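Local atomic coordinates of nucleoporin NUP159 (Saccharomyces cerevisiae, PDB entry 1XIP), a protein that forms part of the nuclear pore complex, its N-terminal beta-propeller domain tethering the helicase Dbp5 to the pore during mRNA export. Residues L35-L40 with N233-T238; D70-D75 with L375-L380; N146-L151 with T166-T171; S204-L209 with K247-K252. All blocks are in the same frame, centred on the assembly; numbering follows the deposited sequence.

Contact 1 of 4, residues L35-L40 with N233-T238; sequences LPFASL and NVISET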
# COMPACT_ATOMS: atom_id res chain seq x y z
N LEU A 35 3.11 -9.20 -13.50
CA LEU A 35 2.51 -7.99 -12.93
C LEU A 35 3.29 -6.78 -13.41
O LEU A 35 4.48 -6.90 -13.65
CB LEU A 35 2.63 -8.03 -11.42
CG LEU A 35 1.84 -8.96 -10.51
CD1 LEU A 35 0.47 -8.40 -10.27
CD2 LEU A 35 1.77 -10.41 -10.99
N PRO A 36 2.65 -5.61 -13.53
CA PRO A 36 3.37 -4.39 -13.93
C PRO A 36 4.41 -4.04 -12.88
O PRO A 36 4.07 -3.99 -11.70
CB PRO A 36 2.27 -3.33 -13.97
CG PRO A 36 1.02 -4.09 -14.12
CD PRO A 36 1.21 -5.35 -13.33
N PHE A 37 5.66 -3.82 -13.30
CA PHE A 37 6.75 -3.55 -12.37
C PHE A 37 6.63 -2.16 -11.78
O PHE A 37 7.31 -1.22 -12.19
CB PHE A 37 8.11 -3.76 -13.05
CG PHE A 37 9.26 -3.90 -12.09
CD1 PHE A 37 9.32 -4.98 -11.20
CD2 PHE A 37 10.26 -2.94 -12.04
CE1 PHE A 37 10.38 -5.09 -10.29
CE2 PHE A 37 11.32 -3.06 -11.13
CZ PHE A 37 11.37 -4.13 -10.26
N ALA A 38 5.74 -2.03 -10.80
CA ALA A 38 5.45 -0.78 -10.12
C ALA A 38 4.77 -1.16 -8.84
O ALA A 38 4.36 -2.31 -8.65
CB ALA A 38 4.52 0.08 -10.95
N SER A 39 4.65 -0.22 -7.93
CA SER A 39 3.89 -0.52 -6.75
C SER A 39 2.43 -0.43 -7.18
O SER A 39 2.05 0.45 -7.94
CB SER A 39 4.22 0.44 -5.65
OG SER A 39 3.89 1.74 -6.04
N LEU A 40 1.63 -1.40 -6.76
CA LEU A 40 0.28 -1.49 -7.29
C LEU A 40 -0.71 -1.18 -6.20
O LEU A 40 -0.54 -1.63 -5.07
CB LEU A 40 0.00 -2.88 -7.85
CG LEU A 40 0.97 -3.60 -8.77
CD1 LEU A 40 0.48 -5.05 -8.97
CD2 LEU A 40 1.01 -2.92 -10.08
N ASN A 233 17.47 -6.47 -1.27
CA ASN A 233 18.08 -6.64 -2.58
C ASN A 233 17.26 -5.93 -3.64
O ASN A 233 16.05 -5.76 -3.51
CB ASN A 233 18.23 -8.13 -2.91
CG ASN A 233 16.92 -8.89 -2.83
OD1 ASN A 233 16.24 -8.90 -1.80
ND2 ASN A 233 16.55 -9.54 -3.92
N VAL A 234 17.95 -5.48 -4.69
CA VAL A 234 17.29 -4.80 -5.80
C VAL A 234 16.85 -5.82 -6.84
O VAL A 234 17.67 -6.62 -7.33
CB VAL A 234 18.19 -3.73 -6.47
CG1 VAL A 234 17.71 -2.32 -6.07
CG2 VAL A 234 19.67 -3.94 -6.12
N ILE A 235 15.56 -5.80 -7.17
CA ILE A 235 15.02 -6.79 -8.10
C ILE A 235 14.83 -6.29 -9.56
O ILE A 235 14.49 -5.12 -9.79
CB ILE A 235 13.76 -7.51 -7.50
CG1 ILE A 235 13.54 -8.88 -8.17
CG2 ILE A 235 12.51 -6.61 -7.51
CD1 ILE A 235 14.76 -9.80 -8.12
N SER A 236 15.08 -7.17 -10.52
CA SER A 236 15.03 -6.81 -11.95
C SER A 236 13.64 -7.02 -12.60
O SER A 236 12.94 -7.99 -12.29
CB SER A 236 16.10 -7.57 -12.73
OG SER A 236 15.79 -8.95 -12.80
N GLU A 237 13.30 -6.11 -13.51
CA GLU A 237 12.04 -6.14 -14.28
C GLU A 237 11.67 -7.54 -14.82
O GLU A 237 10.51 -7.97 -14.70
CB GLU A 237 12.11 -5.13 -15.45
CG GLU A 237 12.24 -3.65 -15.05
CD GLU A 237 13.65 -3.26 -14.61
OE1 GLU A 237 14.61 -3.44 -15.41
OE2 GLU A 237 13.81 -2.76 -13.47
N THR A 238 12.64 -8.23 -15.41
CA THR A 238 12.43 -9.57 -15.94
C THR A 238 13.46 -10.54 -15.37
O THR A 238 14.63 -10.52 -15.76
CB THR A 238 12.50 -9.57 -17.51
OG1 THR A 238 11.42 -8.80 -18.05
CG2 THR A 238 12.25 -10.98 -18.07
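Two long loops of the beta-propeller meet where F37 leans against I235 and E237: one joins strands 18-26 and 43-46, the other strands 226-232 and 246-254. F37 sits at the centre of an inverse gamma turn, closed by a weak bond from A38 N to P36 O. At this bend its CG stands anti to the backbone N (chi1 -163°), and the ring is sent across to the second loop. There E237 lies over one face, its CA 4.1 Å from the centroid of the F37 ring and 8° off the normal, a CH-pi contact made by backbone rather than by the side-chain end. I235 meets the ring at its edge, in plane, with CG2 3.8 Å from F37 CE1. The carbonyl of the same residue approaches obliquely, I235 O lying 3.3 Å from F37 CZ. The E237 chain bends at chi2 and brings OE2 to 3.4 Å from F37 CE2, the carboxylate plane turned 73° against the ring. F276, from outside both loops, packs edge-to-face with F37. The contact is therefore mostly van der Waals: both oxygens lie obliquely beside the ring, and any electrostatic gain is uncertain. E237 is poorly ordered, which makes its share, carboxylate position included, less certain; the I235 methyl at the ring edge does not depend on it.

Contact 2 of 4, residues D70-D75 with L375-L380; sequences DHITSD and LQIVGL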
# COMPACT_ATOMS: atom_id res chain seq x y z
N ASP A 70 -21.56 -9.38 -0.19
CA ASP A 70 -22.48 -10.51 -0.21
C ASP A 70 -21.99 -11.66 -1.08
O ASP A 70 -22.22 -12.83 -0.76
CB ASP A 70 -23.85 -10.04 -0.70
CG ASP A 70 -24.62 -9.26 0.34
OD1 ASP A 70 -24.10 -9.07 1.46
OD2 ASP A 70 -25.75 -8.77 0.12
N HIS A 71 -21.35 -11.32 -2.19
CA HIS A 71 -20.76 -12.32 -3.08
C HIS A 71 -19.68 -13.12 -2.36
O HIS A 71 -19.61 -14.35 -2.47
CB HIS A 71 -20.20 -11.65 -4.34
CG HIS A 71 -19.51 -12.61 -5.27
ND1 HIS A 71 -20.19 -13.61 -5.94
CD2 HIS A 71 -18.21 -12.73 -5.62
CE1 HIS A 71 -19.33 -14.30 -6.67
NE2 HIS A 71 -18.12 -13.79 -6.50
N ILE A 72 -18.84 -12.43 -1.60
CA ILE A 72 -17.71 -13.05 -0.93
C ILE A 72 -18.14 -13.87 0.29
O ILE A 72 -17.64 -14.96 0.52
CB ILE A 72 -16.69 -11.98 -0.52
CG1 ILE A 72 -16.12 -11.25 -1.74
CG2 ILE A 72 -15.62 -12.56 0.38
CD1 ILE A 72 -15.13 -12.03 -2.56
N THR A 73 -19.09 -13.34 1.07
CA THR A 73 -19.45 -13.95 2.35
C THR A 73 -20.55 -15.01 2.27
O THR A 73 -20.56 -15.96 3.05
CB THR A 73 -19.78 -12.86 3.41
OG1 THR A 73 -20.78 -11.96 2.92
CG2 THR A 73 -18.58 -11.96 3.61
N SER A 74 -21.48 -14.86 1.32
CA SER A 74 -22.47 -15.91 1.05
C SER A 74 -22.12 -16.63 -0.26
O SER A 74 -21.13 -16.30 -0.92
CB SER A 74 -23.89 -15.33 1.02
OG SER A 74 -24.16 -14.63 -0.19
N ASP A 75 -22.91 -17.63 -0.63
CA ASP A 75 -22.64 -18.39 -1.86
C ASP A 75 -23.85 -18.36 -2.80
O ASP A 75 -24.10 -19.31 -3.56
CB ASP A 75 -22.19 -19.85 -1.54
CG ASP A 75 -20.67 -20.07 -1.76
OD1 ASP A 75 -20.28 -20.74 -2.75
OD2 ASP A 75 -19.78 -19.60 -1.00
N LEU A 375 -10.14 -11.99 -4.09
CA LEU A 375 -10.37 -11.00 -3.06
C LEU A 375 -10.73 -11.68 -1.77
O LEU A 375 -11.57 -12.58 -1.73
CB LEU A 375 -11.48 -10.00 -3.46
CG LEU A 375 -11.60 -8.77 -2.52
CD1 LEU A 375 -11.62 -7.52 -3.29
CD2 LEU A 375 -12.80 -8.83 -1.62
N GLN A 376 -10.11 -11.22 -0.70
CA GLN A 376 -10.31 -11.75 0.63
C GLN A 376 -10.92 -10.66 1.53
O GLN A 376 -10.49 -9.49 1.48
CB GLN A 376 -8.97 -12.18 1.16
CG GLN A 376 -8.99 -12.77 2.52
CD GLN A 376 -7.58 -13.06 3.05
OE1 GLN A 376 -6.56 -12.73 2.40
NE2 GLN A 376 -7.52 -13.66 4.25
N ILE A 377 -11.93 -11.03 2.33
CA ILE A 377 -12.44 -10.11 3.35
C ILE A 377 -12.09 -10.63 4.74
O ILE A 377 -12.37 -11.78 5.07
CB ILE A 377 -13.97 -9.89 3.25
CG1 ILE A 377 -14.36 -9.24 1.92
CG2 ILE A 377 -14.46 -9.03 4.43
CD1 ILE A 377 -15.85 -9.00 1.79
N VAL A 378 -11.49 -9.75 5.54
CA VAL A 378 -11.00 -10.10 6.86
C VAL A 378 -11.48 -9.05 7.89
O VAL A 378 -11.18 -7.86 7.78
CB VAL A 378 -9.44 -10.23 6.83
CG1 VAL A 378 -8.92 -10.46 8.17
CG2 VAL A 378 -9.01 -11.38 5.95
N GLY A 379 -12.27 -9.49 8.85
CA GLY A 379 -12.71 -8.59 9.90
C GLY A 379 -11.69 -8.53 11.03
O GLY A 379 -11.35 -9.57 11.59
N LEU A 380 -11.20 -7.34 11.35
CA LEU A 380 -10.30 -7.20 12.50
C LEU A 380 -11.10 -6.84 13.73
O LEU A 380 -11.78 -5.82 13.74
CB LEU A 380 -9.19 -6.17 12.25
CG LEU A 380 -8.27 -5.86 13.46
CD1 LEU A 380 -7.41 -7.06 13.91
CD2 LEU A 380 -7.39 -4.62 13.19
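D70 O takes two bonds from a single residue as helix 65-73 runs out: S74 OG reaches it at 2.7 Å and S74 N at 3.0 Å. The two donors come from opposite faces of the carbonyl plane, and the hydroxyl is tilted 29° from it, so the last turn is held by side chain and backbone together just where S74 leaves helical geometry. In the beta-propeller this helix joins strands 59-64 and 83-86 of one blade, and it packs on strand 374-381 of the neighbouring blade. That second blade pairs strand 374-381, from the end of the chain, with strand 18-26, from near its beginning, a closure of the velcro kind that seals the propeller ring. Across the contact I72 carries most of the packing, its CA 7.4 Å from I377 CA. With its CG1 anti to the carbonyl carbon (chi1 -63°), I72 splits its branches between two residues of the strand. CG2 presses on the extended end of I377, 3.8 Å from I377 CD1, while the longer branch crosses L375 at about a right angle, with I72 CD1 3.7 Å from L375 O and 4.1 Å from L375 CD2. At the helix end, K25 of strand 18-26 binds H71 O and S74 O and forms a salt bridge with D75, adding a polar tie beside the apolar one. T73 turns its hydroxyl back to R69 O, and its methyl CG2 makes a looser touch, 4.4 Å from I377 CD1.

Contact 3 of 4, residues N146-L151 with T166-T171; sequences NDLSAL and TSFDVT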
# COMPACT_ATOMS: atom_id res chain seq x y z
N ASN A 146 13.33 8.67 -10.63
CA ASN A 146 13.42 9.11 -9.23
C ASN A 146 13.10 10.59 -9.02
O ASN A 146 13.80 11.29 -8.27
CB ASN A 146 14.78 8.75 -8.62
CG ASN A 146 15.04 7.26 -8.64
OD1 ASN A 146 16.01 6.80 -9.25
ND2 ASN A 146 14.18 6.49 -7.97
N ASP A 147 12.04 11.06 -9.69
CA ASP A 147 11.58 12.44 -9.58
C ASP A 147 10.22 12.49 -8.89
O ASP A 147 9.23 11.98 -9.42
CB ASP A 147 11.42 13.06 -10.98
CG ASP A 147 12.73 13.62 -11.55
OD1 ASP A 147 13.74 13.70 -10.81
OD2 ASP A 147 12.83 14.02 -12.74
N LEU A 148 10.16 13.09 -7.70
CA LEU A 148 8.89 13.25 -6.99
C LEU A 148 8.17 14.51 -7.43
O LEU A 148 8.70 15.62 -7.27
CB LEU A 148 9.10 13.26 -5.48
CG LEU A 148 7.83 13.03 -4.66
CD1 LEU A 148 7.29 11.66 -4.93
CD2 LEU A 148 8.12 13.21 -3.19
N SER A 149 6.96 14.35 -7.99
CA SER A 149 6.20 15.48 -8.55
C SER A 149 4.77 15.55 -8.04
O SER A 149 4.25 14.59 -7.48
CB SER A 149 6.19 15.40 -10.07
OG SER A 149 5.99 14.06 -10.47
N ALA A 150 4.14 16.70 -8.24
CA ALA A 150 2.78 16.95 -7.76
C ALA A 150 1.85 17.40 -8.88
O ALA A 150 2.16 18.35 -9.60
CB ALA A 150 2.79 17.98 -6.64
N LEU A 151 0.73 16.69 -9.03
CA LEU A 151 -0.30 17.03 -10.00
C LEU A 151 -1.52 17.60 -9.28
O LEU A 151 -2.13 16.92 -8.46
CB LEU A 151 -0.72 15.79 -10.77
CG LEU A 151 -1.01 15.87 -12.27
CD1 LEU A 151 -2.24 15.05 -12.63
CD2 LEU A 151 -1.13 17.30 -12.80
N THR A 166 13.37 7.13 -3.66
CA THR A 166 13.08 5.75 -4.05
C THR A 166 11.77 5.26 -3.46
O THR A 166 11.16 4.32 -3.98
CB THR A 166 14.23 4.78 -3.69
OG1 THR A 166 14.51 4.86 -2.29
CG2 THR A 166 15.54 5.22 -4.34
N SER A 167 11.34 5.90 -2.38
CA SER A 167 10.04 5.67 -1.80
C SER A 167 9.54 6.94 -1.13
O SER A 167 10.30 7.70 -0.56
CB SER A 167 10.09 4.53 -0.77
OG SER A 167 8.77 4.09 -0.45
N PHE A 168 8.24 7.15 -1.18
CA PHE A 168 7.63 8.26 -0.47
C PHE A 168 6.33 7.80 0.20
O PHE A 168 5.79 6.76 -0.14
CB PHE A 168 7.39 9.43 -1.41
CG PHE A 168 6.14 9.28 -2.27
CD1 PHE A 168 4.93 9.86 -1.87
CD2 PHE A 168 6.19 8.59 -3.47
CE1 PHE A 168 3.78 9.73 -2.66
CE2 PHE A 168 5.06 8.46 -4.27
CZ PHE A 168 3.85 9.03 -3.87
N ASP A 169 5.85 8.58 1.15
CA ASP A 169 4.53 8.37 1.73
C ASP A 169 3.93 9.73 2.07
O ASP A 169 4.66 10.65 2.39
CB ASP A 169 4.63 7.48 2.98
CG ASP A 169 3.29 6.90 3.40
OD1 ASP A 169 2.28 7.01 2.63
OD2 ASP A 169 3.14 6.32 4.50
N VAL A 170 2.60 9.87 1.97
CA VAL A 170 1.91 11.08 2.42
C VAL A 170 0.73 10.78 3.30
O VAL A 170 0.07 9.73 3.15
CB VAL A 170 1.32 11.93 1.28
CG1 VAL A 170 2.15 13.17 1.05
CG2 VAL A 170 1.12 11.13 0.02
N THR A 171 0.46 11.72 4.20
CA THR A 171 -0.82 11.82 4.87
C THR A 171 -1.41 13.18 4.53
O THR A 171 -0.86 13.92 3.73
CB THR A 171 -0.65 11.69 6.39
OG1 THR A 171 0.20 12.76 6.87
CG2 THR A 171 0.08 10.40 6.76
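The seam between two neighbouring blades is bridged by L148, from strand 147-152 of one, and F168, from strand 167-170 of the other. A single methyl of L148 does the touching: CD1 lies over one face of the F168 ring, 3.9 Å from its centroid and 23° off the normal, a CH-pi contact displaced toward the rim. The offset is toward CD2, L148 CD1 lying 3.6 Å from F168 CD2. F168 is turned to receive the methyl by its first torsion (chi1 80°), which wedges CG between the backbone N and the carbonyl carbon; L148 holds CG anti to its own backbone N and extends toward the ring. In the beta-propeller the outer strand 158-165 of the first blade is followed directly by the first strand of the next, and the chain turns its corner at T166. Two successive residues, T166 and S167, sit opposite the single L178, forming a classic beta bulge at the entry to the new sheet. Around the leucine and the ring, V140 and L142 of strand 138-143 touch both side chains, and V177 joins against L148. Nearer the corner, the N146 side chain crosses that of T166 at a slant, with N146 ND2 4.1 Å from T166 CG2. The same nitrogen, N146 ND2, donates to V165 O, the residue before T166.

Contact 4 of 4, residues S204-L209 with K247-K252; sequences SELEEL and KMYIIK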
# COMPACT_ATOMS: atom_id res chain seq x y z
N SER A 204 25.24 4.57 12.14
CA SER A 204 26.56 4.03 11.80
C SER A 204 26.54 2.52 11.56
O SER A 204 27.06 2.04 10.55
CB SER A 204 27.54 4.36 12.92
OG SER A 204 28.85 4.42 12.41
N GLU A 205 25.91 1.78 12.47
CA GLU A 205 25.87 0.33 12.41
C GLU A 205 25.03 -0.20 11.26
O GLU A 205 25.09 -1.38 10.95
CB GLU A 205 25.33 -0.26 13.72
CG GLU A 205 26.12 0.13 14.94
CD GLU A 205 25.52 1.29 15.70
OE1 GLU A 205 25.05 2.27 15.07
OE2 GLU A 205 25.52 1.21 16.95
N LEU A 206 24.24 0.68 10.65
CA LEU A 206 23.39 0.31 9.52
C LEU A 206 24.04 0.65 8.19
O LEU A 206 23.74 0.03 7.17
CB LEU A 206 22.01 0.94 9.62
CG LEU A 206 21.14 0.54 10.82
CD1 LEU A 206 19.68 0.75 10.49
CD2 LEU A 206 21.40 -0.91 11.26
N GLU A 207 24.92 1.65 8.18
CA GLU A 207 25.69 1.96 6.98
C GLU A 207 26.65 0.81 6.65
O GLU A 207 27.05 0.63 5.50
CB GLU A 207 26.47 3.26 7.16
CG GLU A 207 26.72 4.00 5.86
CD GLU A 207 25.49 4.72 5.37
OE1 GLU A 207 24.87 5.44 6.18
OE2 GLU A 207 25.13 4.57 4.18
N GLU A 208 27.00 0.04 7.68
CA GLU A 208 27.83 -1.15 7.56
C GLU A 208 27.28 -2.11 6.48
O GLU A 208 28.05 -2.66 5.69
CB GLU A 208 27.97 -1.85 8.93
CG GLU A 208 28.82 -3.11 8.96
CD GLU A 208 29.95 -3.07 9.99
OE1 GLU A 208 29.71 -2.59 11.12
OE2 GLU A 208 31.08 -3.55 9.66
N LEU A 209 25.95 -2.29 6.45
CA LEU A 209 25.28 -3.05 5.38
C LEU A 209 25.40 -2.34 4.04
O LEU A 209 24.88 -1.22 3.90
CB LEU A 209 23.79 -3.25 5.69
CG LEU A 209 23.33 -3.71 7.07
CD1 LEU A 209 21.94 -3.20 7.35
CD2 LEU A 209 23.40 -5.22 7.21
N LYS A 247 15.34 -6.12 5.31
CA LYS A 247 15.36 -5.71 6.70
C LYS A 247 14.40 -4.57 6.97
O LYS A 247 14.41 -3.56 6.28
CB LYS A 247 16.78 -5.32 7.11
CG LYS A 247 17.67 -6.51 7.32
CD LYS A 247 18.98 -6.11 7.94
CE LYS A 247 19.81 -7.33 8.26
NZ LYS A 247 19.30 -8.00 9.49
N MSE A 248 13.57 -4.74 8.00
CA MSE A 248 12.61 -3.70 8.38
C MSE A 248 13.00 -2.97 9.64
O MSE A 248 13.42 -3.58 10.62
CB MSE A 248 11.19 -4.24 8.53
CG MSE A 248 11.04 -5.72 8.31
SE MSE A 248 11.08 -6.24 6.42
CE MSE A 248 9.29 -5.70 5.91
N TYR A 249 12.83 -1.65 9.62
CA TYR A 249 13.16 -0.82 10.75
C TYR A 249 12.03 0.13 11.09
O TYR A 249 11.44 0.74 10.21
CB TYR A 249 14.44 -0.03 10.48
CG TYR A 249 15.67 -0.89 10.37
CD1 TYR A 249 16.47 -1.15 11.48
CD2 TYR A 249 16.03 -1.46 9.16
CE1 TYR A 249 17.60 -1.93 11.37
CE2 TYR A 249 17.14 -2.25 9.05
CZ TYR A 249 17.93 -2.48 10.14
OH TYR A 249 19.05 -3.27 10.00
N ILE A 250 11.72 0.23 12.38
CA ILE A 250 10.86 1.27 12.88
C ILE A 250 11.73 2.45 13.32
O ILE A 250 12.64 2.30 14.12
CB ILE A 250 10.04 0.75 14.05
CG1 ILE A 250 9.26 -0.52 13.65
CG2 ILE A 250 9.16 1.86 14.62
CD1 ILE A 250 7.97 -0.27 12.87
N ILE A 251 11.48 3.62 12.75
CA ILE A 251 12.20 4.81 13.12
C ILE A 251 11.27 5.70 13.92
O ILE A 251 10.24 6.15 13.40
CB ILE A 251 12.69 5.53 11.87
CG1 ILE A 251 13.68 4.65 11.10
CG2 ILE A 251 13.34 6.87 12.24
CD1 ILE A 251 13.56 4.78 9.58
N LYS A 252 11.60 5.92 15.19
CA LYS A 252 10.90 6.89 16.04
C LYS A 252 11.81 8.07 16.16
O LYS A 252 12.98 7.93 16.55
CB LYS A 252 10.61 6.32 17.44
CG LYS A 252 9.96 4.92 17.44
CD LYS A 252 9.22 4.63 18.76
CE LYS A 252 8.54 3.25 18.71
NZ LYS A 252 8.30 2.63 20.07
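A weakly bonded helical turn, about residues 204-207, lies beside strand 246-254, with the nearest CA pairs, L206 with Y249 and L209 with K247, both 10.4 Å apart. Side chains from both segments bridge this distance. L206 and Y249 come at each other from opposite directions, and L206 CD1 settles over one face of the Y249 ring, 3.8 Å from the centroid and 22° off the normal. This CH-pi contact is offset toward the rim, where L206 CD1 lies 3.5 Å from Y249 CE1. The other methyl sits by the phenol end, L206 CD2 being 3.6 Å from Y249 OH. From the last residue of the segment L209 closes in on the same group, its CD1 3.9 Å from Y249 OH, so methyls of two leucines pack against the phenol oxygen from the side of the helical turn. L209 also crosses K247 at about a right angle, meeting the aliphatic part of the lysine, with L209 CD1 4.2 Å from K247 CD. The K247 chain stays extended as far as chi4 and bends there, and its ammonium forms a salt bridge with E262. Further support for L206 comes from F260 and L5, while L209 O accepts from R182. The turn belongs to the connection between strands 193-200 and 215-221, a link from one beta-propeller blade to the next, packed against the sheet it enters.

How the contacts relate
The four contacts sample different parts of one propeller, and none touches another. Contact 2 lies across the chain's centre from contacts 3 and 4, at 33 and 38 Å between centres. Contact 1 comes nearer to contacts 3 and 4, with about 7 Å between nearest atoms in each case, against about 13 Å to contact 2. Along the sequence, contact 1 alternates with contacts 2 and 4, whereas contacts 3 and 4 are both nested in contact 2; contact 3 is also nested in contact 1. Contacts 3 and 4 follow in series, 22 Å apart between centres. The 233-238 loop of contact 1 leads into strand 246-254, the strand used by contact 4.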